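Local coordinates for fat acid-binding protein (Eubacterium ventriosum, PDB 3NYI) that binds stearic acid in the crystal and is probably a lipid-binding member of the DegV family, at residues A[132-137]-A[156-161]; A[136-141]-A[149-154]; A[215-220]-A[249-254]; A[219-224]-A[285-290]. One frame throughout, in Å; residues are numbered along the deposited sequence.

Interaction 1 of 4, residues A[132-137]-A[156-161]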
loop_
_atom_site.group_PDB
_atom_site.type_symbol
_atom_site.label_atom_id
_atom_site.label_comp_id
_atom_site.label_asym_id
_atom_site.label_seq_id
_atom_site.Cartn_x
_atom_site.Cartn_y
_atom_site.Cartn_z
ATOM N N ALA A 132 -0.359 2.518 4.072
ATOM C CA ALA A 132 0.017 2.493 5.494
ATOM C C ALA A 132 0.240 3.917 6.067
ATOM O O ALA A 132 -0.227 4.244 7.174
ATOM C CB ALA A 132 1.263 1.636 5.690
ATOM N N LEU A 133 0.931 4.759 5.306
ATOM C CA LEU A 133 1.153 6.161 5.732
ATOM C C LEU A 133 -0.155 6.930 5.909
ATOM O O LEU A 133 -0.302 7.705 6.857
ATOM C CB LEU A 133 2.047 6.897 4.726
ATOM C CG LEU A 133 3.519 6.480 4.796
ATOM C CD1 LEU A 133 4.295 7.010 3.595
ATOM C CD2 LEU A 133 4.143 6.967 6.125
ATOM N N LEU A 134 -1.106 6.727 4.992
ATOM C CA LEU A 134 -2.383 7.419 5.101
ATOM C C LEU A 134 -3.166 6.939 6.319
ATOM O O LEU A 134 -3.704 7.740 7.074
ATOM C CB LEU A 134 -3.229 7.242 3.834
ATOM C CG LEU A 134 -4.569 7.985 3.863
ATOM C CD1 LEU A 134 -4.348 9.507 3.772
ATOM C CD2 LEU A 134 -5.486 7.509 2.730
ATOM N N ILE A 135 -3.251 5.625 6.502
ATOM C CA ILE A 135 -3.934 5.105 7.664
ATOM C C ILE A 135 -3.304 5.662 8.935
ATOM O O ILE A 135 -3.994 6.095 9.855
ATOM C CB ILE A 135 -3.894 3.574 7.685
ATOM C CG1 ILE A 135 -4.807 3.035 6.582
ATOM C CG2 ILE A 135 -4.356 3.076 9.025
ATOM C CD1 ILE A 135 -4.540 1.538 6.222
ATOM N N ASP A 136 -1.984 5.663 8.968
ATOM C CA ASP A 136 -1.267 6.190 10.125
ATOM C C ASP A 136 -1.532 7.684 10.376
ATOM O O ASP A 136 -1.643 8.108 11.523
ATOM C CB ASP A 136 0.235 5.902 10.011
ATOM C CG ASP A 136 0.999 6.325 11.255
ATOM O OD1 ASP A 136 0.682 5.812 12.354
ATOM O OD2 ASP A 136 1.885 7.194 11.124
ATOM N N GLN A 137 -1.656 8.484 9.322
ATOM C CA GLN A 137 -2.034 9.882 9.534
ATOM C C GLN A 137 -3.415 9.939 10.184
ATOM O O GLN A 137 -3.646 10.728 11.087
ATOM C CB GLN A 137 -2.013 10.684 8.233
ATOM C CG GLN A 137 -0.608 11.017 7.736
ATOM C CD GLN A 137 0.146 11.924 8.707
ATOM O OE1 GLN A 137 -0.370 12.956 9.120
ATOM N NE2 GLN A 137 1.362 11.525 9.085
ATOM N N ASP A 156 -8.270 14.762 1.640
ATOM C CA ASP A 156 -7.939 15.002 0.234
ATOM C C ASP A 156 -6.497 15.462 0.049
ATOM O O ASP A 156 -5.775 14.952 -0.812
ATOM C CB ASP A 156 -8.872 16.044 -0.382
ATOM C CG ASP A 156 -10.267 15.498 -0.658
ATOM O OD1 ASP A 156 -10.474 14.268 -0.527
ATOM O OD2 ASP A 156 -11.154 16.305 -1.011
ATOM N N ALA A 157 -6.095 16.456 0.830
ATOM C CA ALA A 157 -4.746 16.985 0.745
ATOM C C ALA A 157 -3.704 15.918 1.103
ATOM O O ALA A 157 -2.654 15.819 0.458
ATOM C CB ALA A 157 -4.591 18.227 1.642
ATOM N N LEU A 158 -4.002 15.109 2.118
ATOM C CA LEU A 158 -3.092 14.025 2.491
ATOM C C LEU A 158 -2.902 13.058 1.325
ATOM O O LEU A 158 -1.773 12.694 0.962
ATOM C CB LEU A 158 -3.628 13.264 3.707
ATOM C CG LEU A 158 -3.484 13.970 5.050
ATOM C CD1 LEU A 158 -4.163 13.189 6.177
ATOM C CD2 LEU A 158 -2.015 14.191 5.342
HETATM N N MSE A 159 -4.009 12.621 0.735
HETATM C CA MSE A 159 -3.927 11.677 -0.373
HETATM C C MSE A 159 -3.183 12.246 -1.582
HETATM O O MSE A 159 -2.381 11.553 -2.215
HETATM C CB MSE A 159 -5.325 11.213 -0.779
HETATM C CG MSE A 159 -6.024 10.405 0.303
HETATM SE SE MSE A 159 -7.718 9.675 -0.400
HETATM C CE MSE A 159 -8.645 11.344 -0.813
ATOM N N ALA A 160 -3.449 13.511 -1.897
ATOM C CA ALA A 160 -2.771 14.173 -3.017
ATOM C C ALA A 160 -1.249 14.284 -2.813
ATOM O O ALA A 160 -0.478 14.302 -3.781
ATOM C CB ALA A 160 -3.378 15.551 -3.263
ATOM N N SER A 161 -0.819 14.348 -1.554
ATOM C CA SER A 161 0.591 14.564 -1.236
ATOM C C SER A 161 1.371 13.261 -1.236
ATOM O O SER A 161 2.599 13.276 -1.337
ATOM C CB SER A 161 0.751 15.234 0.134
ATOM O OG SER A 161 0.599 14.273 1.182
#

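Interaction 2 of 4, residues A[136-141]-A[149-154]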
loop_
_atom_site.group_PDB
_atom_site.type_symbol
_atom_site.label_atom_id
_atom_site.label_comp_id
_atom_site.label_asym_id
_atom_site.label_seq_id
_atom_site.Cartn_x
_atom_site.Cartn_y
_atom_site.Cartn_z
ATOM N N ASP A 136 -1.984 5.663 8.968
ATOM C CA ASP A 136 -1.267 6.190 10.125
ATOM C C ASP A 136 -1.532 7.684 10.376
ATOM O O ASP A 136 -1.643 8.108 11.523
ATOM C CB ASP A 136 0.235 5.902 10.011
ATOM C CG ASP A 136 0.999 6.325 11.255
ATOM O OD1 ASP A 136 0.682 5.812 12.354
ATOM O OD2 ASP A 136 1.885 7.194 11.124
ATOM N N GLN A 137 -1.656 8.484 9.322
ATOM C CA GLN A 137 -2.034 9.882 9.534
ATOM C C GLN A 137 -3.415 9.939 10.184
ATOM O O GLN A 137 -3.646 10.728 11.087
ATOM C CB GLN A 137 -2.013 10.684 8.233
ATOM C CG GLN A 137 -0.608 11.017 7.736
ATOM C CD GLN A 137 0.146 11.924 8.707
ATOM O OE1 GLN A 137 -0.370 12.956 9.120
ATOM N NE2 GLN A 137 1.362 11.525 9.085
ATOM N N PHE A 138 -4.329 9.077 9.739
ATOM C CA PHE A 138 -5.670 9.040 10.308
ATOM C C PHE A 138 -5.631 8.598 11.769
ATOM O O PHE A 138 -6.284 9.193 12.619
ATOM C CB PHE A 138 -6.581 8.093 9.499
ATOM C CG PHE A 138 -8.031 8.445 9.601
ATOM C CD1 PHE A 138 -8.563 9.450 8.807
ATOM C CD2 PHE A 138 -8.856 7.796 10.511
ATOM C CE1 PHE A 138 -9.891 9.804 8.910
ATOM C CE2 PHE A 138 -10.192 8.140 10.619
ATOM C CZ PHE A 138 -10.711 9.145 9.816
ATOM N N VAL A 139 -4.867 7.545 12.051
ATOM C CA VAL A 139 -4.677 7.079 13.425
ATOM C C VAL A 139 -4.120 8.202 14.304
ATOM O O VAL A 139 -4.583 8.413 15.429
ATOM C CB VAL A 139 -3.743 5.851 13.491
ATOM C CG1 VAL A 139 -3.304 5.584 14.938
ATOM C CG2 VAL A 139 -4.427 4.622 12.878
ATOM N N ARG A 140 -3.139 8.925 13.779
ATOM C CA ARG A 140 -2.561 10.071 14.496
ATOM C C ARG A 140 -3.603 11.140 14.820
ATOM O O ARG A 140 -3.698 11.604 15.961
ATOM C CB ARG A 140 -1.426 10.698 13.697
ATOM C CG ARG A 140 -0.183 9.843 13.577
ATOM C CD ARG A 140 0.815 10.495 12.631
ATOM N NE ARG A 140 1.989 9.653 12.418
ATOM C CZ ARG A 140 3.239 10.081 12.554
ATOM N NH1 ARG A 140 3.478 11.348 12.892
ATOM N NH2 ARG A 140 4.247 9.247 12.348
HETATM N N MSE A 141 -4.384 11.533 13.816
HETATM C CA MSE A 141 -5.379 12.592 14.006
HETATM C C MSE A 141 -6.379 12.266 15.098
HETATM O O MSE A 141 -6.665 13.108 15.962
HETATM C CB MSE A 141 -6.077 12.950 12.680
HETATM C CG MSE A 141 -5.133 13.639 11.679
HETATM SE SE MSE A 141 -6.033 14.285 10.061
HETATM C CE MSE A 141 -6.115 12.589 9.088
ATOM N N GLU A 149 -14.838 14.529 11.644
ATOM C CA GLU A 149 -15.042 15.564 10.633
ATOM C C GLU A 149 -13.770 16.364 10.359
ATOM O O GLU A 149 -13.452 16.659 9.208
ATOM C CB GLU A 149 -16.183 16.505 11.034
ATOM C CG GLU A 149 -17.573 15.920 10.811
ATOM C CD GLU A 149 -17.914 14.808 11.790
ATOM O OE1 GLU A 149 -17.361 14.806 12.917
ATOM O OE2 GLU A 149 -18.743 13.938 11.431
ATOM N N GLN A 150 -13.051 16.715 11.419
ATOM C CA GLN A 150 -11.805 17.462 11.265
ATOM C C GLN A 150 -10.780 16.654 10.476
ATOM O O GLN A 150 -10.027 17.205 9.673
ATOM C CB GLN A 150 -11.239 17.855 12.626
ATOM C CG GLN A 150 -12.163 18.754 13.431
ATOM C CD GLN A 150 -11.627 19.049 14.814
ATOM O OE1 GLN A 150 -11.202 18.146 15.536
ATOM N NE2 GLN A 150 -11.643 20.324 15.195
ATOM N N ALA A 151 -10.751 15.344 10.710
ATOM C CA ALA A 151 -9.786 14.487 10.035
ATOM C C ALA A 151 -10.150 14.360 8.561
ATOM O O ALA A 151 -9.283 14.398 7.687
ATOM C CB ALA A 151 -9.730 13.109 10.701
HETATM N N MSE A 152 -11.440 14.205 8.283
HETATM C CA MSE A 152 -11.888 14.033 6.909
HETATM C C MSE A 152 -11.617 15.288 6.086
HETATM O O MSE A 152 -11.367 15.201 4.894
HETATM C CB MSE A 152 -13.373 13.654 6.853
HETATM C CG MSE A 152 -13.669 12.249 7.374
HETATM SE SE MSE A 152 -12.741 10.869 6.334
HETATM C CE MSE A 152 -13.423 11.403 4.596
ATOM N N SER A 153 -11.649 16.453 6.725
ATOM C CA SER A 153 -11.364 17.702 6.019
ATOM C C SER A 153 -9.898 17.817 5.590
ATOM O O SER A 153 -9.534 18.725 4.839
ATOM C CB SER A 153 -11.736 18.915 6.881
ATOM O OG SER A 153 -10.722 19.183 7.836
ATOM N N LYS A 154 -9.050 16.922 6.083
ATOM C CA LYS A 154 -7.639 16.923 5.677
ATOM C C LYS A 154 -7.312 15.779 4.732
ATOM O O LYS A 154 -6.228 15.735 4.137
ATOM C CB LYS A 154 -6.724 16.871 6.896
ATOM C CG LYS A 154 -6.970 18.030 7.865
ATOM C CD LYS A 154 -6.020 17.987 9.042
ATOM C CE LYS A 154 -6.412 19.026 10.094
ATOM N NZ LYS A 154 -6.514 20.394 9.509
#

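Interaction 3 of 4, residues A[215-220]-A[249-254]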
loop_
_atom_site.group_PDB
_atom_site.type_symbol
_atom_site.label_atom_id
_atom_site.label_comp_id
_atom_site.label_asym_id
_atom_site.label_seq_id
_atom_site.Cartn_x
_atom_site.Cartn_y
_atom_site.Cartn_z
ATOM N N LYS A 215 22.218 1.255 -9.289
ATOM C CA LYS A 215 21.969 2.520 -9.975
ATOM C C LYS A 215 20.476 2.865 -9.975
ATOM O O LYS A 215 20.090 4.025 -9.838
ATOM C CB LYS A 215 22.507 2.474 -11.404
ATOM C CG LYS A 215 24.033 2.547 -11.499
ATOM C CD LYS A 215 24.510 2.293 -12.922
ATOM C CE LYS A 215 25.710 3.165 -13.278
ATOM N NZ LYS A 215 25.299 4.404 -14.002
ATOM N N LEU A 216 19.633 1.854 -10.133
ATOM C CA LEU A 216 18.194 2.088 -10.097
ATOM C C LEU A 216 17.763 2.596 -8.729
ATOM O O LEU A 216 16.936 3.493 -8.641
ATOM C CB LEU A 216 17.415 0.817 -10.461
ATOM C CG LEU A 216 17.353 0.495 -11.955
ATOM C CD1 LEU A 216 17.197 -1.014 -12.185
ATOM C CD2 LEU A 216 16.227 1.272 -12.631
ATOM N N LYS A 217 18.319 2.024 -7.661
ATOM C CA LYS A 217 17.968 2.475 -6.318
ATOM C C LYS A 217 18.457 3.906 -6.102
ATOM O O LYS A 217 17.799 4.700 -5.428
ATOM C CB LYS A 217 18.521 1.537 -5.240
ATOM C CG LYS A 217 17.874 0.155 -5.241
ATOM C CD LYS A 217 18.402 -0.740 -4.126
ATOM C CE LYS A 217 19.871 -1.108 -4.322
ATOM N NZ LYS A 217 20.303 -2.135 -3.335
ATOM N N ASN A 218 19.598 4.247 -6.680
ATOM C CA ASN A 218 20.062 5.627 -6.590
ATOM C C ASN A 218 19.137 6.582 -7.340
ATOM O O ASN A 218 18.908 7.702 -6.902
ATOM C CB ASN A 218 21.507 5.759 -7.070
ATOM C CG ASN A 218 22.499 5.184 -6.077
ATOM O OD1 ASN A 218 22.245 5.161 -4.873
ATOM N ND2 ASN A 218 23.628 4.708 -6.577
ATOM N N SER A 219 18.590 6.131 -8.464
ATOM C CA SER A 219 17.664 6.965 -9.225
ATOM C C SER A 219 16.352 7.149 -8.482
ATOM O O SER A 219 15.786 8.243 -8.505
ATOM C CB SER A 219 17.388 6.377 -10.607
ATOM O OG SER A 219 18.575 6.328 -11.368
ATOM N N VAL A 220 15.858 6.076 -7.853
ATOM C CA VAL A 220 14.689 6.187 -6.982
ATOM C C VAL A 220 14.889 7.318 -5.972
ATOM O O VAL A 220 14.009 8.160 -5.800
ATOM C CB VAL A 220 14.371 4.867 -6.241
ATOM C CG1 VAL A 220 13.380 5.108 -5.097
ATOM C CG2 VAL A 220 13.800 3.833 -7.211
ATOM N N GLY A 249 16.819 -4.244 2.097
ATOM C CA GLY A 249 15.890 -3.279 2.659
ATOM C C GLY A 249 16.504 -2.423 3.758
ATOM O O GLY A 249 16.421 -1.192 3.718
ATOM N N PHE A 250 17.112 -3.068 4.750
ATOM C CA PHE A 250 17.705 -2.326 5.866
ATOM C C PHE A 250 18.819 -1.403 5.375
ATOM O O PHE A 250 18.960 -0.279 5.852
ATOM C CB PHE A 250 18.263 -3.275 6.932
ATOM C CG PHE A 250 17.250 -4.228 7.481
ATOM C CD1 PHE A 250 15.968 -3.799 7.778
ATOM C CD2 PHE A 250 17.582 -5.555 7.711
ATOM C CE1 PHE A 250 15.025 -4.681 8.283
ATOM C CE2 PHE A 250 16.649 -6.439 8.221
ATOM C CZ PHE A 250 15.366 -6.001 8.507
ATOM N N GLU A 251 19.610 -1.894 4.429
ATOM C CA GLU A 251 20.702 -1.116 3.865
ATOM C C GLU A 251 20.133 0.048 3.063
ATOM O O GLU A 251 20.667 1.154 3.077
ATOM C CB GLU A 251 21.569 -1.998 2.959
ATOM C CG GLU A 251 22.737 -1.265 2.307
ATOM C CD GLU A 251 23.392 -2.060 1.179
ATOM O OE1 GLU A 251 22.663 -2.621 0.332
ATOM O OE2 GLU A 251 24.643 -2.112 1.134
ATOM N N PHE A 252 19.049 -0.210 2.346
ATOM C CA PHE A 252 18.397 0.855 1.598
ATOM C C PHE A 252 17.922 1.953 2.545
ATOM O O PHE A 252 18.046 3.139 2.235
ATOM C CB PHE A 252 17.241 0.315 0.746
ATOM C CG PHE A 252 16.610 1.354 -0.140
ATOM C CD1 PHE A 252 17.343 1.953 -1.157
ATOM C CD2 PHE A 252 15.285 1.738 0.046
ATOM C CE1 PHE A 252 16.774 2.922 -1.974
ATOM C CE2 PHE A 252 14.705 2.710 -0.762
ATOM C CZ PHE A 252 15.451 3.305 -1.778
HETATM N N MSE A 253 17.395 1.561 3.704
HETATM C CA MSE A 253 16.909 2.543 4.666
HETATM C C MSE A 253 18.025 3.487 5.075
HETATM O O MSE A 253 17.776 4.645 5.377
HETATM C CB MSE A 253 16.357 1.873 5.920
HETATM C CG MSE A 253 15.126 1.027 5.692
HETATM SE SE MSE A 253 14.627 0.070 7.311
HETATM C CE MSE A 253 13.422 -1.253 6.486
ATOM N N LYS A 254 19.252 2.976 5.114
ATOM C CA LYS A 254 20.385 3.807 5.502
ATOM C C LYS A 254 20.693 4.810 4.399
ATOM O O LYS A 254 20.968 5.980 4.671
ATOM C CB LYS A 254 21.609 2.942 5.822
ATOM C CG LYS A 254 21.475 2.143 7.114
ATOM C CD LYS A 254 22.713 1.291 7.374
ATOM C CE LYS A 254 22.656 0.629 8.746
ATOM N NZ LYS A 254 23.874 -0.187 9.038
HETATM O O HOH W 1 20.242 -1.214 -0.730
#

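Interaction 4 of 4, residues A[219-224]-A[285-290]. With STE (stearic acid), chain C.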
loop_
_atom_site.group_PDB
_atom_site.type_symbol
_atom_site.label_atom_id
_atom_site.label_comp_id
_atom_site.label_asym_id
_atom_site.label_seq_id
_atom_site.Cartn_x
_atom_site.Cartn_y
_atom_site.Cartn_z
ATOM N N SER A 219 18.590 6.131 -8.464
ATOM C CA SER A 219 17.664 6.965 -9.225
ATOM C C SER A 219 16.352 7.149 -8.482
ATOM O O SER A 219 15.786 8.243 -8.505
ATOM C CB SER A 219 17.388 6.377 -10.607
ATOM O OG SER A 219 18.575 6.328 -11.368
ATOM N N VAL A 220 15.858 6.076 -7.853
ATOM C CA VAL A 220 14.689 6.187 -6.982
ATOM C C VAL A 220 14.889 7.318 -5.972
ATOM O O VAL A 220 14.009 8.160 -5.800
ATOM C CB VAL A 220 14.371 4.867 -6.241
ATOM C CG1 VAL A 220 13.380 5.108 -5.097
ATOM C CG2 VAL A 220 13.800 3.833 -7.211
ATOM N N LEU A 221 16.046 7.332 -5.311
ATOM C CA LEU A 221 16.348 8.347 -4.298
ATOM C C LEU A 221 16.405 9.751 -4.895
ATOM O O LEU A 221 15.948 10.716 -4.281
ATOM C CB LEU A 221 17.665 8.043 -3.582
ATOM C CG LEU A 221 17.663 6.893 -2.571
ATOM C CD1 LEU A 221 19.077 6.578 -2.118
ATOM C CD2 LEU A 221 16.784 7.229 -1.380
ATOM N N GLN A 222 16.957 9.872 -6.092
ATOM C CA GLN A 222 17.052 11.193 -6.704
ATOM C C GLN A 222 15.676 11.730 -7.088
ATOM O O GLN A 222 15.398 12.918 -6.923
ATOM C CB GLN A 222 18.020 11.192 -7.891
ATOM C CG GLN A 222 19.466 11.128 -7.454
ATOM C CD GLN A 222 19.799 12.180 -6.396
ATOM O OE1 GLN A 222 19.615 13.382 -6.612
ATOM N NE2 GLN A 222 20.284 11.726 -5.246
ATOM N N VAL A 223 14.799 10.856 -7.578
ATOM C CA VAL A 223 13.444 11.280 -7.889
ATOM C C VAL A 223 12.678 11.693 -6.617
ATOM O O VAL A 223 11.921 12.675 -6.611
ATOM C CB VAL A 223 12.655 10.169 -8.627
ATOM C CG1 VAL A 223 11.214 10.572 -8.749
ATOM C CG2 VAL A 223 13.252 9.931 -10.004
ATOM N N ALA A 224 12.865 10.949 -5.534
ATOM C CA ALA A 224 12.175 11.301 -4.294
ATOM C C ALA A 224 12.719 12.636 -3.777
ATOM O O ALA A 224 11.968 13.470 -3.285
ATOM C CB ALA A 224 12.366 10.238 -3.251
ATOM N N ILE A 285 11.508 -2.435 -4.324
ATOM C CA ILE A 285 12.141 -1.717 -3.224
ATOM C C ILE A 285 11.955 -0.225 -3.449
ATOM O O ILE A 285 12.013 0.252 -4.575
ATOM C CB ILE A 285 13.634 -2.067 -3.092
ATOM C CG1 ILE A 285 14.236 -1.387 -1.856
ATOM C CG2 ILE A 285 14.399 -1.716 -4.369
ATOM C CD1 ILE A 285 15.521 -2.040 -1.363
ATOM N N GLY A 286 11.675 0.511 -2.387
ATOM C CA GLY A 286 11.367 1.916 -2.572
ATOM C C GLY A 286 10.974 2.593 -1.291
ATOM O O GLY A 286 11.164 2.049 -0.203
ATOM N N LEU A 287 10.441 3.799 -1.424
ATOM C CA LEU A 287 10.046 4.578 -0.267
ATOM C C LEU A 287 8.740 5.283 -0.565
ATOM O O LEU A 287 8.408 5.535 -1.725
ATOM C CB LEU A 287 11.138 5.597 0.117
ATOM C CG LEU A 287 11.397 6.749 -0.855
ATOM C CD1 LEU A 287 11.888 7.976 -0.109
ATOM C CD2 LEU A 287 12.410 6.333 -1.911
ATOM N N GLY A 288 7.983 5.554 0.494
ATOM C CA GLY A 288 6.750 6.310 0.407
ATOM C C GLY A 288 6.842 7.544 1.281
ATOM O O GLY A 288 7.565 7.566 2.290
ATOM N N VAL A 289 6.130 8.591 0.890
ATOM C CA VAL A 289 6.119 9.811 1.684
ATOM C C VAL A 289 4.697 10.320 1.744
ATOM O O VAL A 289 3.881 10.022 0.867
ATOM C CB VAL A 289 7.039 10.916 1.088
ATOM C CG1 VAL A 289 8.410 10.340 0.789
ATOM C CG2 VAL A 289 6.403 11.525 -0.178
ATOM N N ILE A 290 4.395 11.084 2.779
ATOM C CA ILE A 290 3.096 11.730 2.879
ATOM C C ILE A 290 3.241 12.960 3.746
ATOM O O ILE A 290 4.133 13.014 4.599
ATOM C CB ILE A 290 2.021 10.775 3.483
ATOM C CG1 ILE A 290 0.601 11.270 3.175
ATOM C CG2 ILE A 290 2.228 10.636 4.985
ATOM C CD1 ILE A 290 -0.527 10.214 3.473
HETATM C C1 STE C . -6.993 -7.580 -6.823
HETATM O O1 STE C . -8.040 -7.007 -6.800
HETATM O O2 STE C . -6.902 -8.609 -7.426
HETATM C C2 STE C . -5.727 -6.879 -6.279
HETATM C C3 STE C . -4.910 -6.252 -7.437
HETATM C C4 STE C . -3.591 -5.652 -6.892
HETATM C C5 STE C . -2.874 -4.806 -7.969
HETATM C C6 STE C . -1.535 -4.270 -7.412
HETATM C C7 STE C . -0.744 -3.503 -8.501
HETATM C C8 STE C . 0.503 -2.862 -7.838
HETATM C C9 STE C . 1.357 -2.097 -8.876
HETATM C C10 STE C . 2.632 -1.557 -8.172
HETATM C C11 STE C . 2.249 -0.328 -7.346
HETATM C C12 STE C . 2.731 -0.339 -5.876
HETATM C C13 STE C . 3.961 -1.219 -5.600
HETATM C C14 STE C . 4.927 -0.367 -4.732
HETATM C C15 STE C . 6.001 -1.253 -4.060
HETATM C C16 STE C . 7.132 -0.337 -3.530
HETATM C C17 STE C . 6.784 0.152 -2.108
HETATM C C18 STE C . 7.969 0.925 -1.485
#

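Interaction 1 of 4, residues A[132-137]-A[156-161]
Leu134 reaches across to Leu158 and Met159 toward the open end of an antiparallel helical hairpin, formed by helix 128-143 and the next helix of the chain, 148-161. The segments run at 155° to each other with their axes 10.5 Å apart, a spacing that branched aliphatic side chains fill well. The CB of Leu134 leaves its helix alongside the partner rather than straight at it. With CG anti to the backbone N (chi1 -178°), the branch point is then carried over to helix 148-161, and both methyls reach Met159 CG. CD2 meets that atom at 3.8 Å, while CD1, a little farther from it, also lies 3.8 Å from Leu158 CB. Met159, a selenomethionine, touches through CG, and its selenium end leads away. The leucine side chains pass each other at a slant, and Leu158 answers with its own tip: its CD1 rests 3.9 Å from Gln137 CB. Glutamine suits this place because its stem packs like a hydrocarbon while its amide works outside the hairpin, OE1 accepting a bond from Tyr293 N. Ile290 of strand 285-291 touches Leu134 and Gln137, and Phe90 of strand 87-91 touches Leu134, so the hairpin is wedged between strands of the protein's two sheets. At the C-terminal end of helix 148-161 a serine hydroxyl turns back on its own backbone: Ser161 OG donates to Leu158 O at 2.9 Å, and it also has a bond with Arg291 N.

Interaction 2 of 4, residues A[136-141]-A[149-154]
Met141 and Ala151 hold the closest backbone approach, with Met141 CA 6.2 Å from Ala151 CA, near the turn of the helical hairpin made by helices 128-143 and 148-161. The two segments run in nearly opposite directions, at 148°, and their axes come to 10.1 Å. Alanine fits so close a crossing because its methyl adds little bulk, and larger side chains gather round it. Met141, a selenomethionine, touches Ala151 CA with its SE at 3.8 Å, and the bend at its last torsion turns its CE back to within 4.0 Å of Ala151 CB. The same selenium meets the aliphatic stem of Lys154, 3.8 Å from its CD. A flexible, unbranched side chain can follow both surfaces, and the lysine stem contributes packing while its amino end leads away. On the other flank Phe138, with CG roughly anti to its backbone N (chi1 -154°), swings its ring across the groove until CE1 is 3.8 Å from Ala151 CB. Met152 SE approaches the same ring atom, CE1, at 4.0 Å, giving a Met-aromatic contact whose approach to the ring is oblique. Phe90 of strand 87-91 packs edge-to-face with Phe138, which ties this end of the hairpin to the neighbouring sheet. One turn of helix 128-143 is also braced by an intrahelical salt bridge, Arg140 NE to Asp136 OD2 at 2.8 Å. OD2 lies close to the guanidinium plane, but NE meets it from 42° above the carboxylate plane. Asp136 OD1 bonds to Tyr19 OH, and Arg140 NH2 pairs with Asp265 OD1.

Interaction 3 of 4, residues A[215-220]-A[249-254]
Lys217 and Phe252 join two helices, 213-231 and 246-260, that lie side by side on one face of the six-stranded mixed sheet; strand 236-242 separates them along the chain. The segments cross at -45° with axes 11.9 Å apart, wide enough that long side chains must bridge the gap. Phe252 does so with its ring, CG anti to the backbone N (chi1 -175°), and the ring and the lysine stem slide past each other in opposite directions. CE1 lies 4.0 Å from Lys217 CB, and CD1 lies 4.1 Å from Lys217 CD. Farther along, CZ reaches Val220 CG1 at 4.3 Å, where a compact branched residue closes the inner end of the groove. Lysine suits the outer position because its methylenes lie obliquely beside the ring while its ammonium stays at the polar rim. There Lys217 NZ is 4.4 Å from Glu251 OE1, beyond a salt bridge, and a water to one side of the line between them joins the two, accepting from NZ at 2.8 Å and lying 3.0 Å from OE1. The direct ion pair of NZ is with Glu248, one turn before Phe252. Ile285 of strand 285-291 touches both Lys217 and Phe252 from the sheet side. Two helices linked through strand 236-242 and packed on the same face of a mixed sheet are what alpha/beta layered folds are built from.

Interaction 4 of 4, residues A[219-224]-A[285-290]
Val220 and Leu287 form the tightest apolar contact here, as helix 213-231 lies over strand 285-291. The helix and strand run nearly parallel, at 13° with axes 9.0 Å apart. Val220 CG1 is only 3.5 Å from Leu287 CD2, and the two side chains run past each other in opposite directions. Leu287 holds its CG between the backbone N and the carbonyl carbon (chi1 68°), a crowded position that nevertheless points both methyls at the helix. Its CD1 meets Ala224 CB at 3.9 Å, one helical turn beyond Val220; the small alanine lets the strand's leucine sink against the helix. Leu221 adds a looser touch from the flank, CD2 to Leu287 CD2 at 4.5 Å. Polar bonding does not cross this interface. The strand spends its backbone groups on its neighbours instead: Leu287 pairs with Phe165 of strand 163-167, and Gly286 with Gly241 of strand 236-242. Ligand contact falls on the backbone: stearic acid C18, the methyl end, is 3.4 Å from Gly286 C and 3.8 Å from Leu287 N. Glycine, with no side chain, lets the hydrocarbon come right up to the strand, while the acid's other end bonds to Ser97 and Thr65. Helix on one face of a central strand and bound lipid at the other is an alpha/beta layer doubling as the wall of a fatty-acid pocket.

Interactions 1 and 2 are successive levels of one hairpin, 128-143 with 148-161, and meet where Leu158 CD1 packs on Met141 CE. Interactions 3 and 4 likewise share helix 213-231, whose Val220 serves both a helix and a strand. Interaction 1 joins interaction 4 through strand 285-291, for Leu133 packs against Gly288 and Ser161 against Ile290. Interactions 1 and 4 lie nearer the chain's centre and rest on aliphatic contacts; interaction 2, farther out, mixes selenium, an aromatic ring and a lysine stem. Interaction 3, buried beneath but charged at its rim, is where a water bridges the segments, whereas interaction 4 borders the stearic acid.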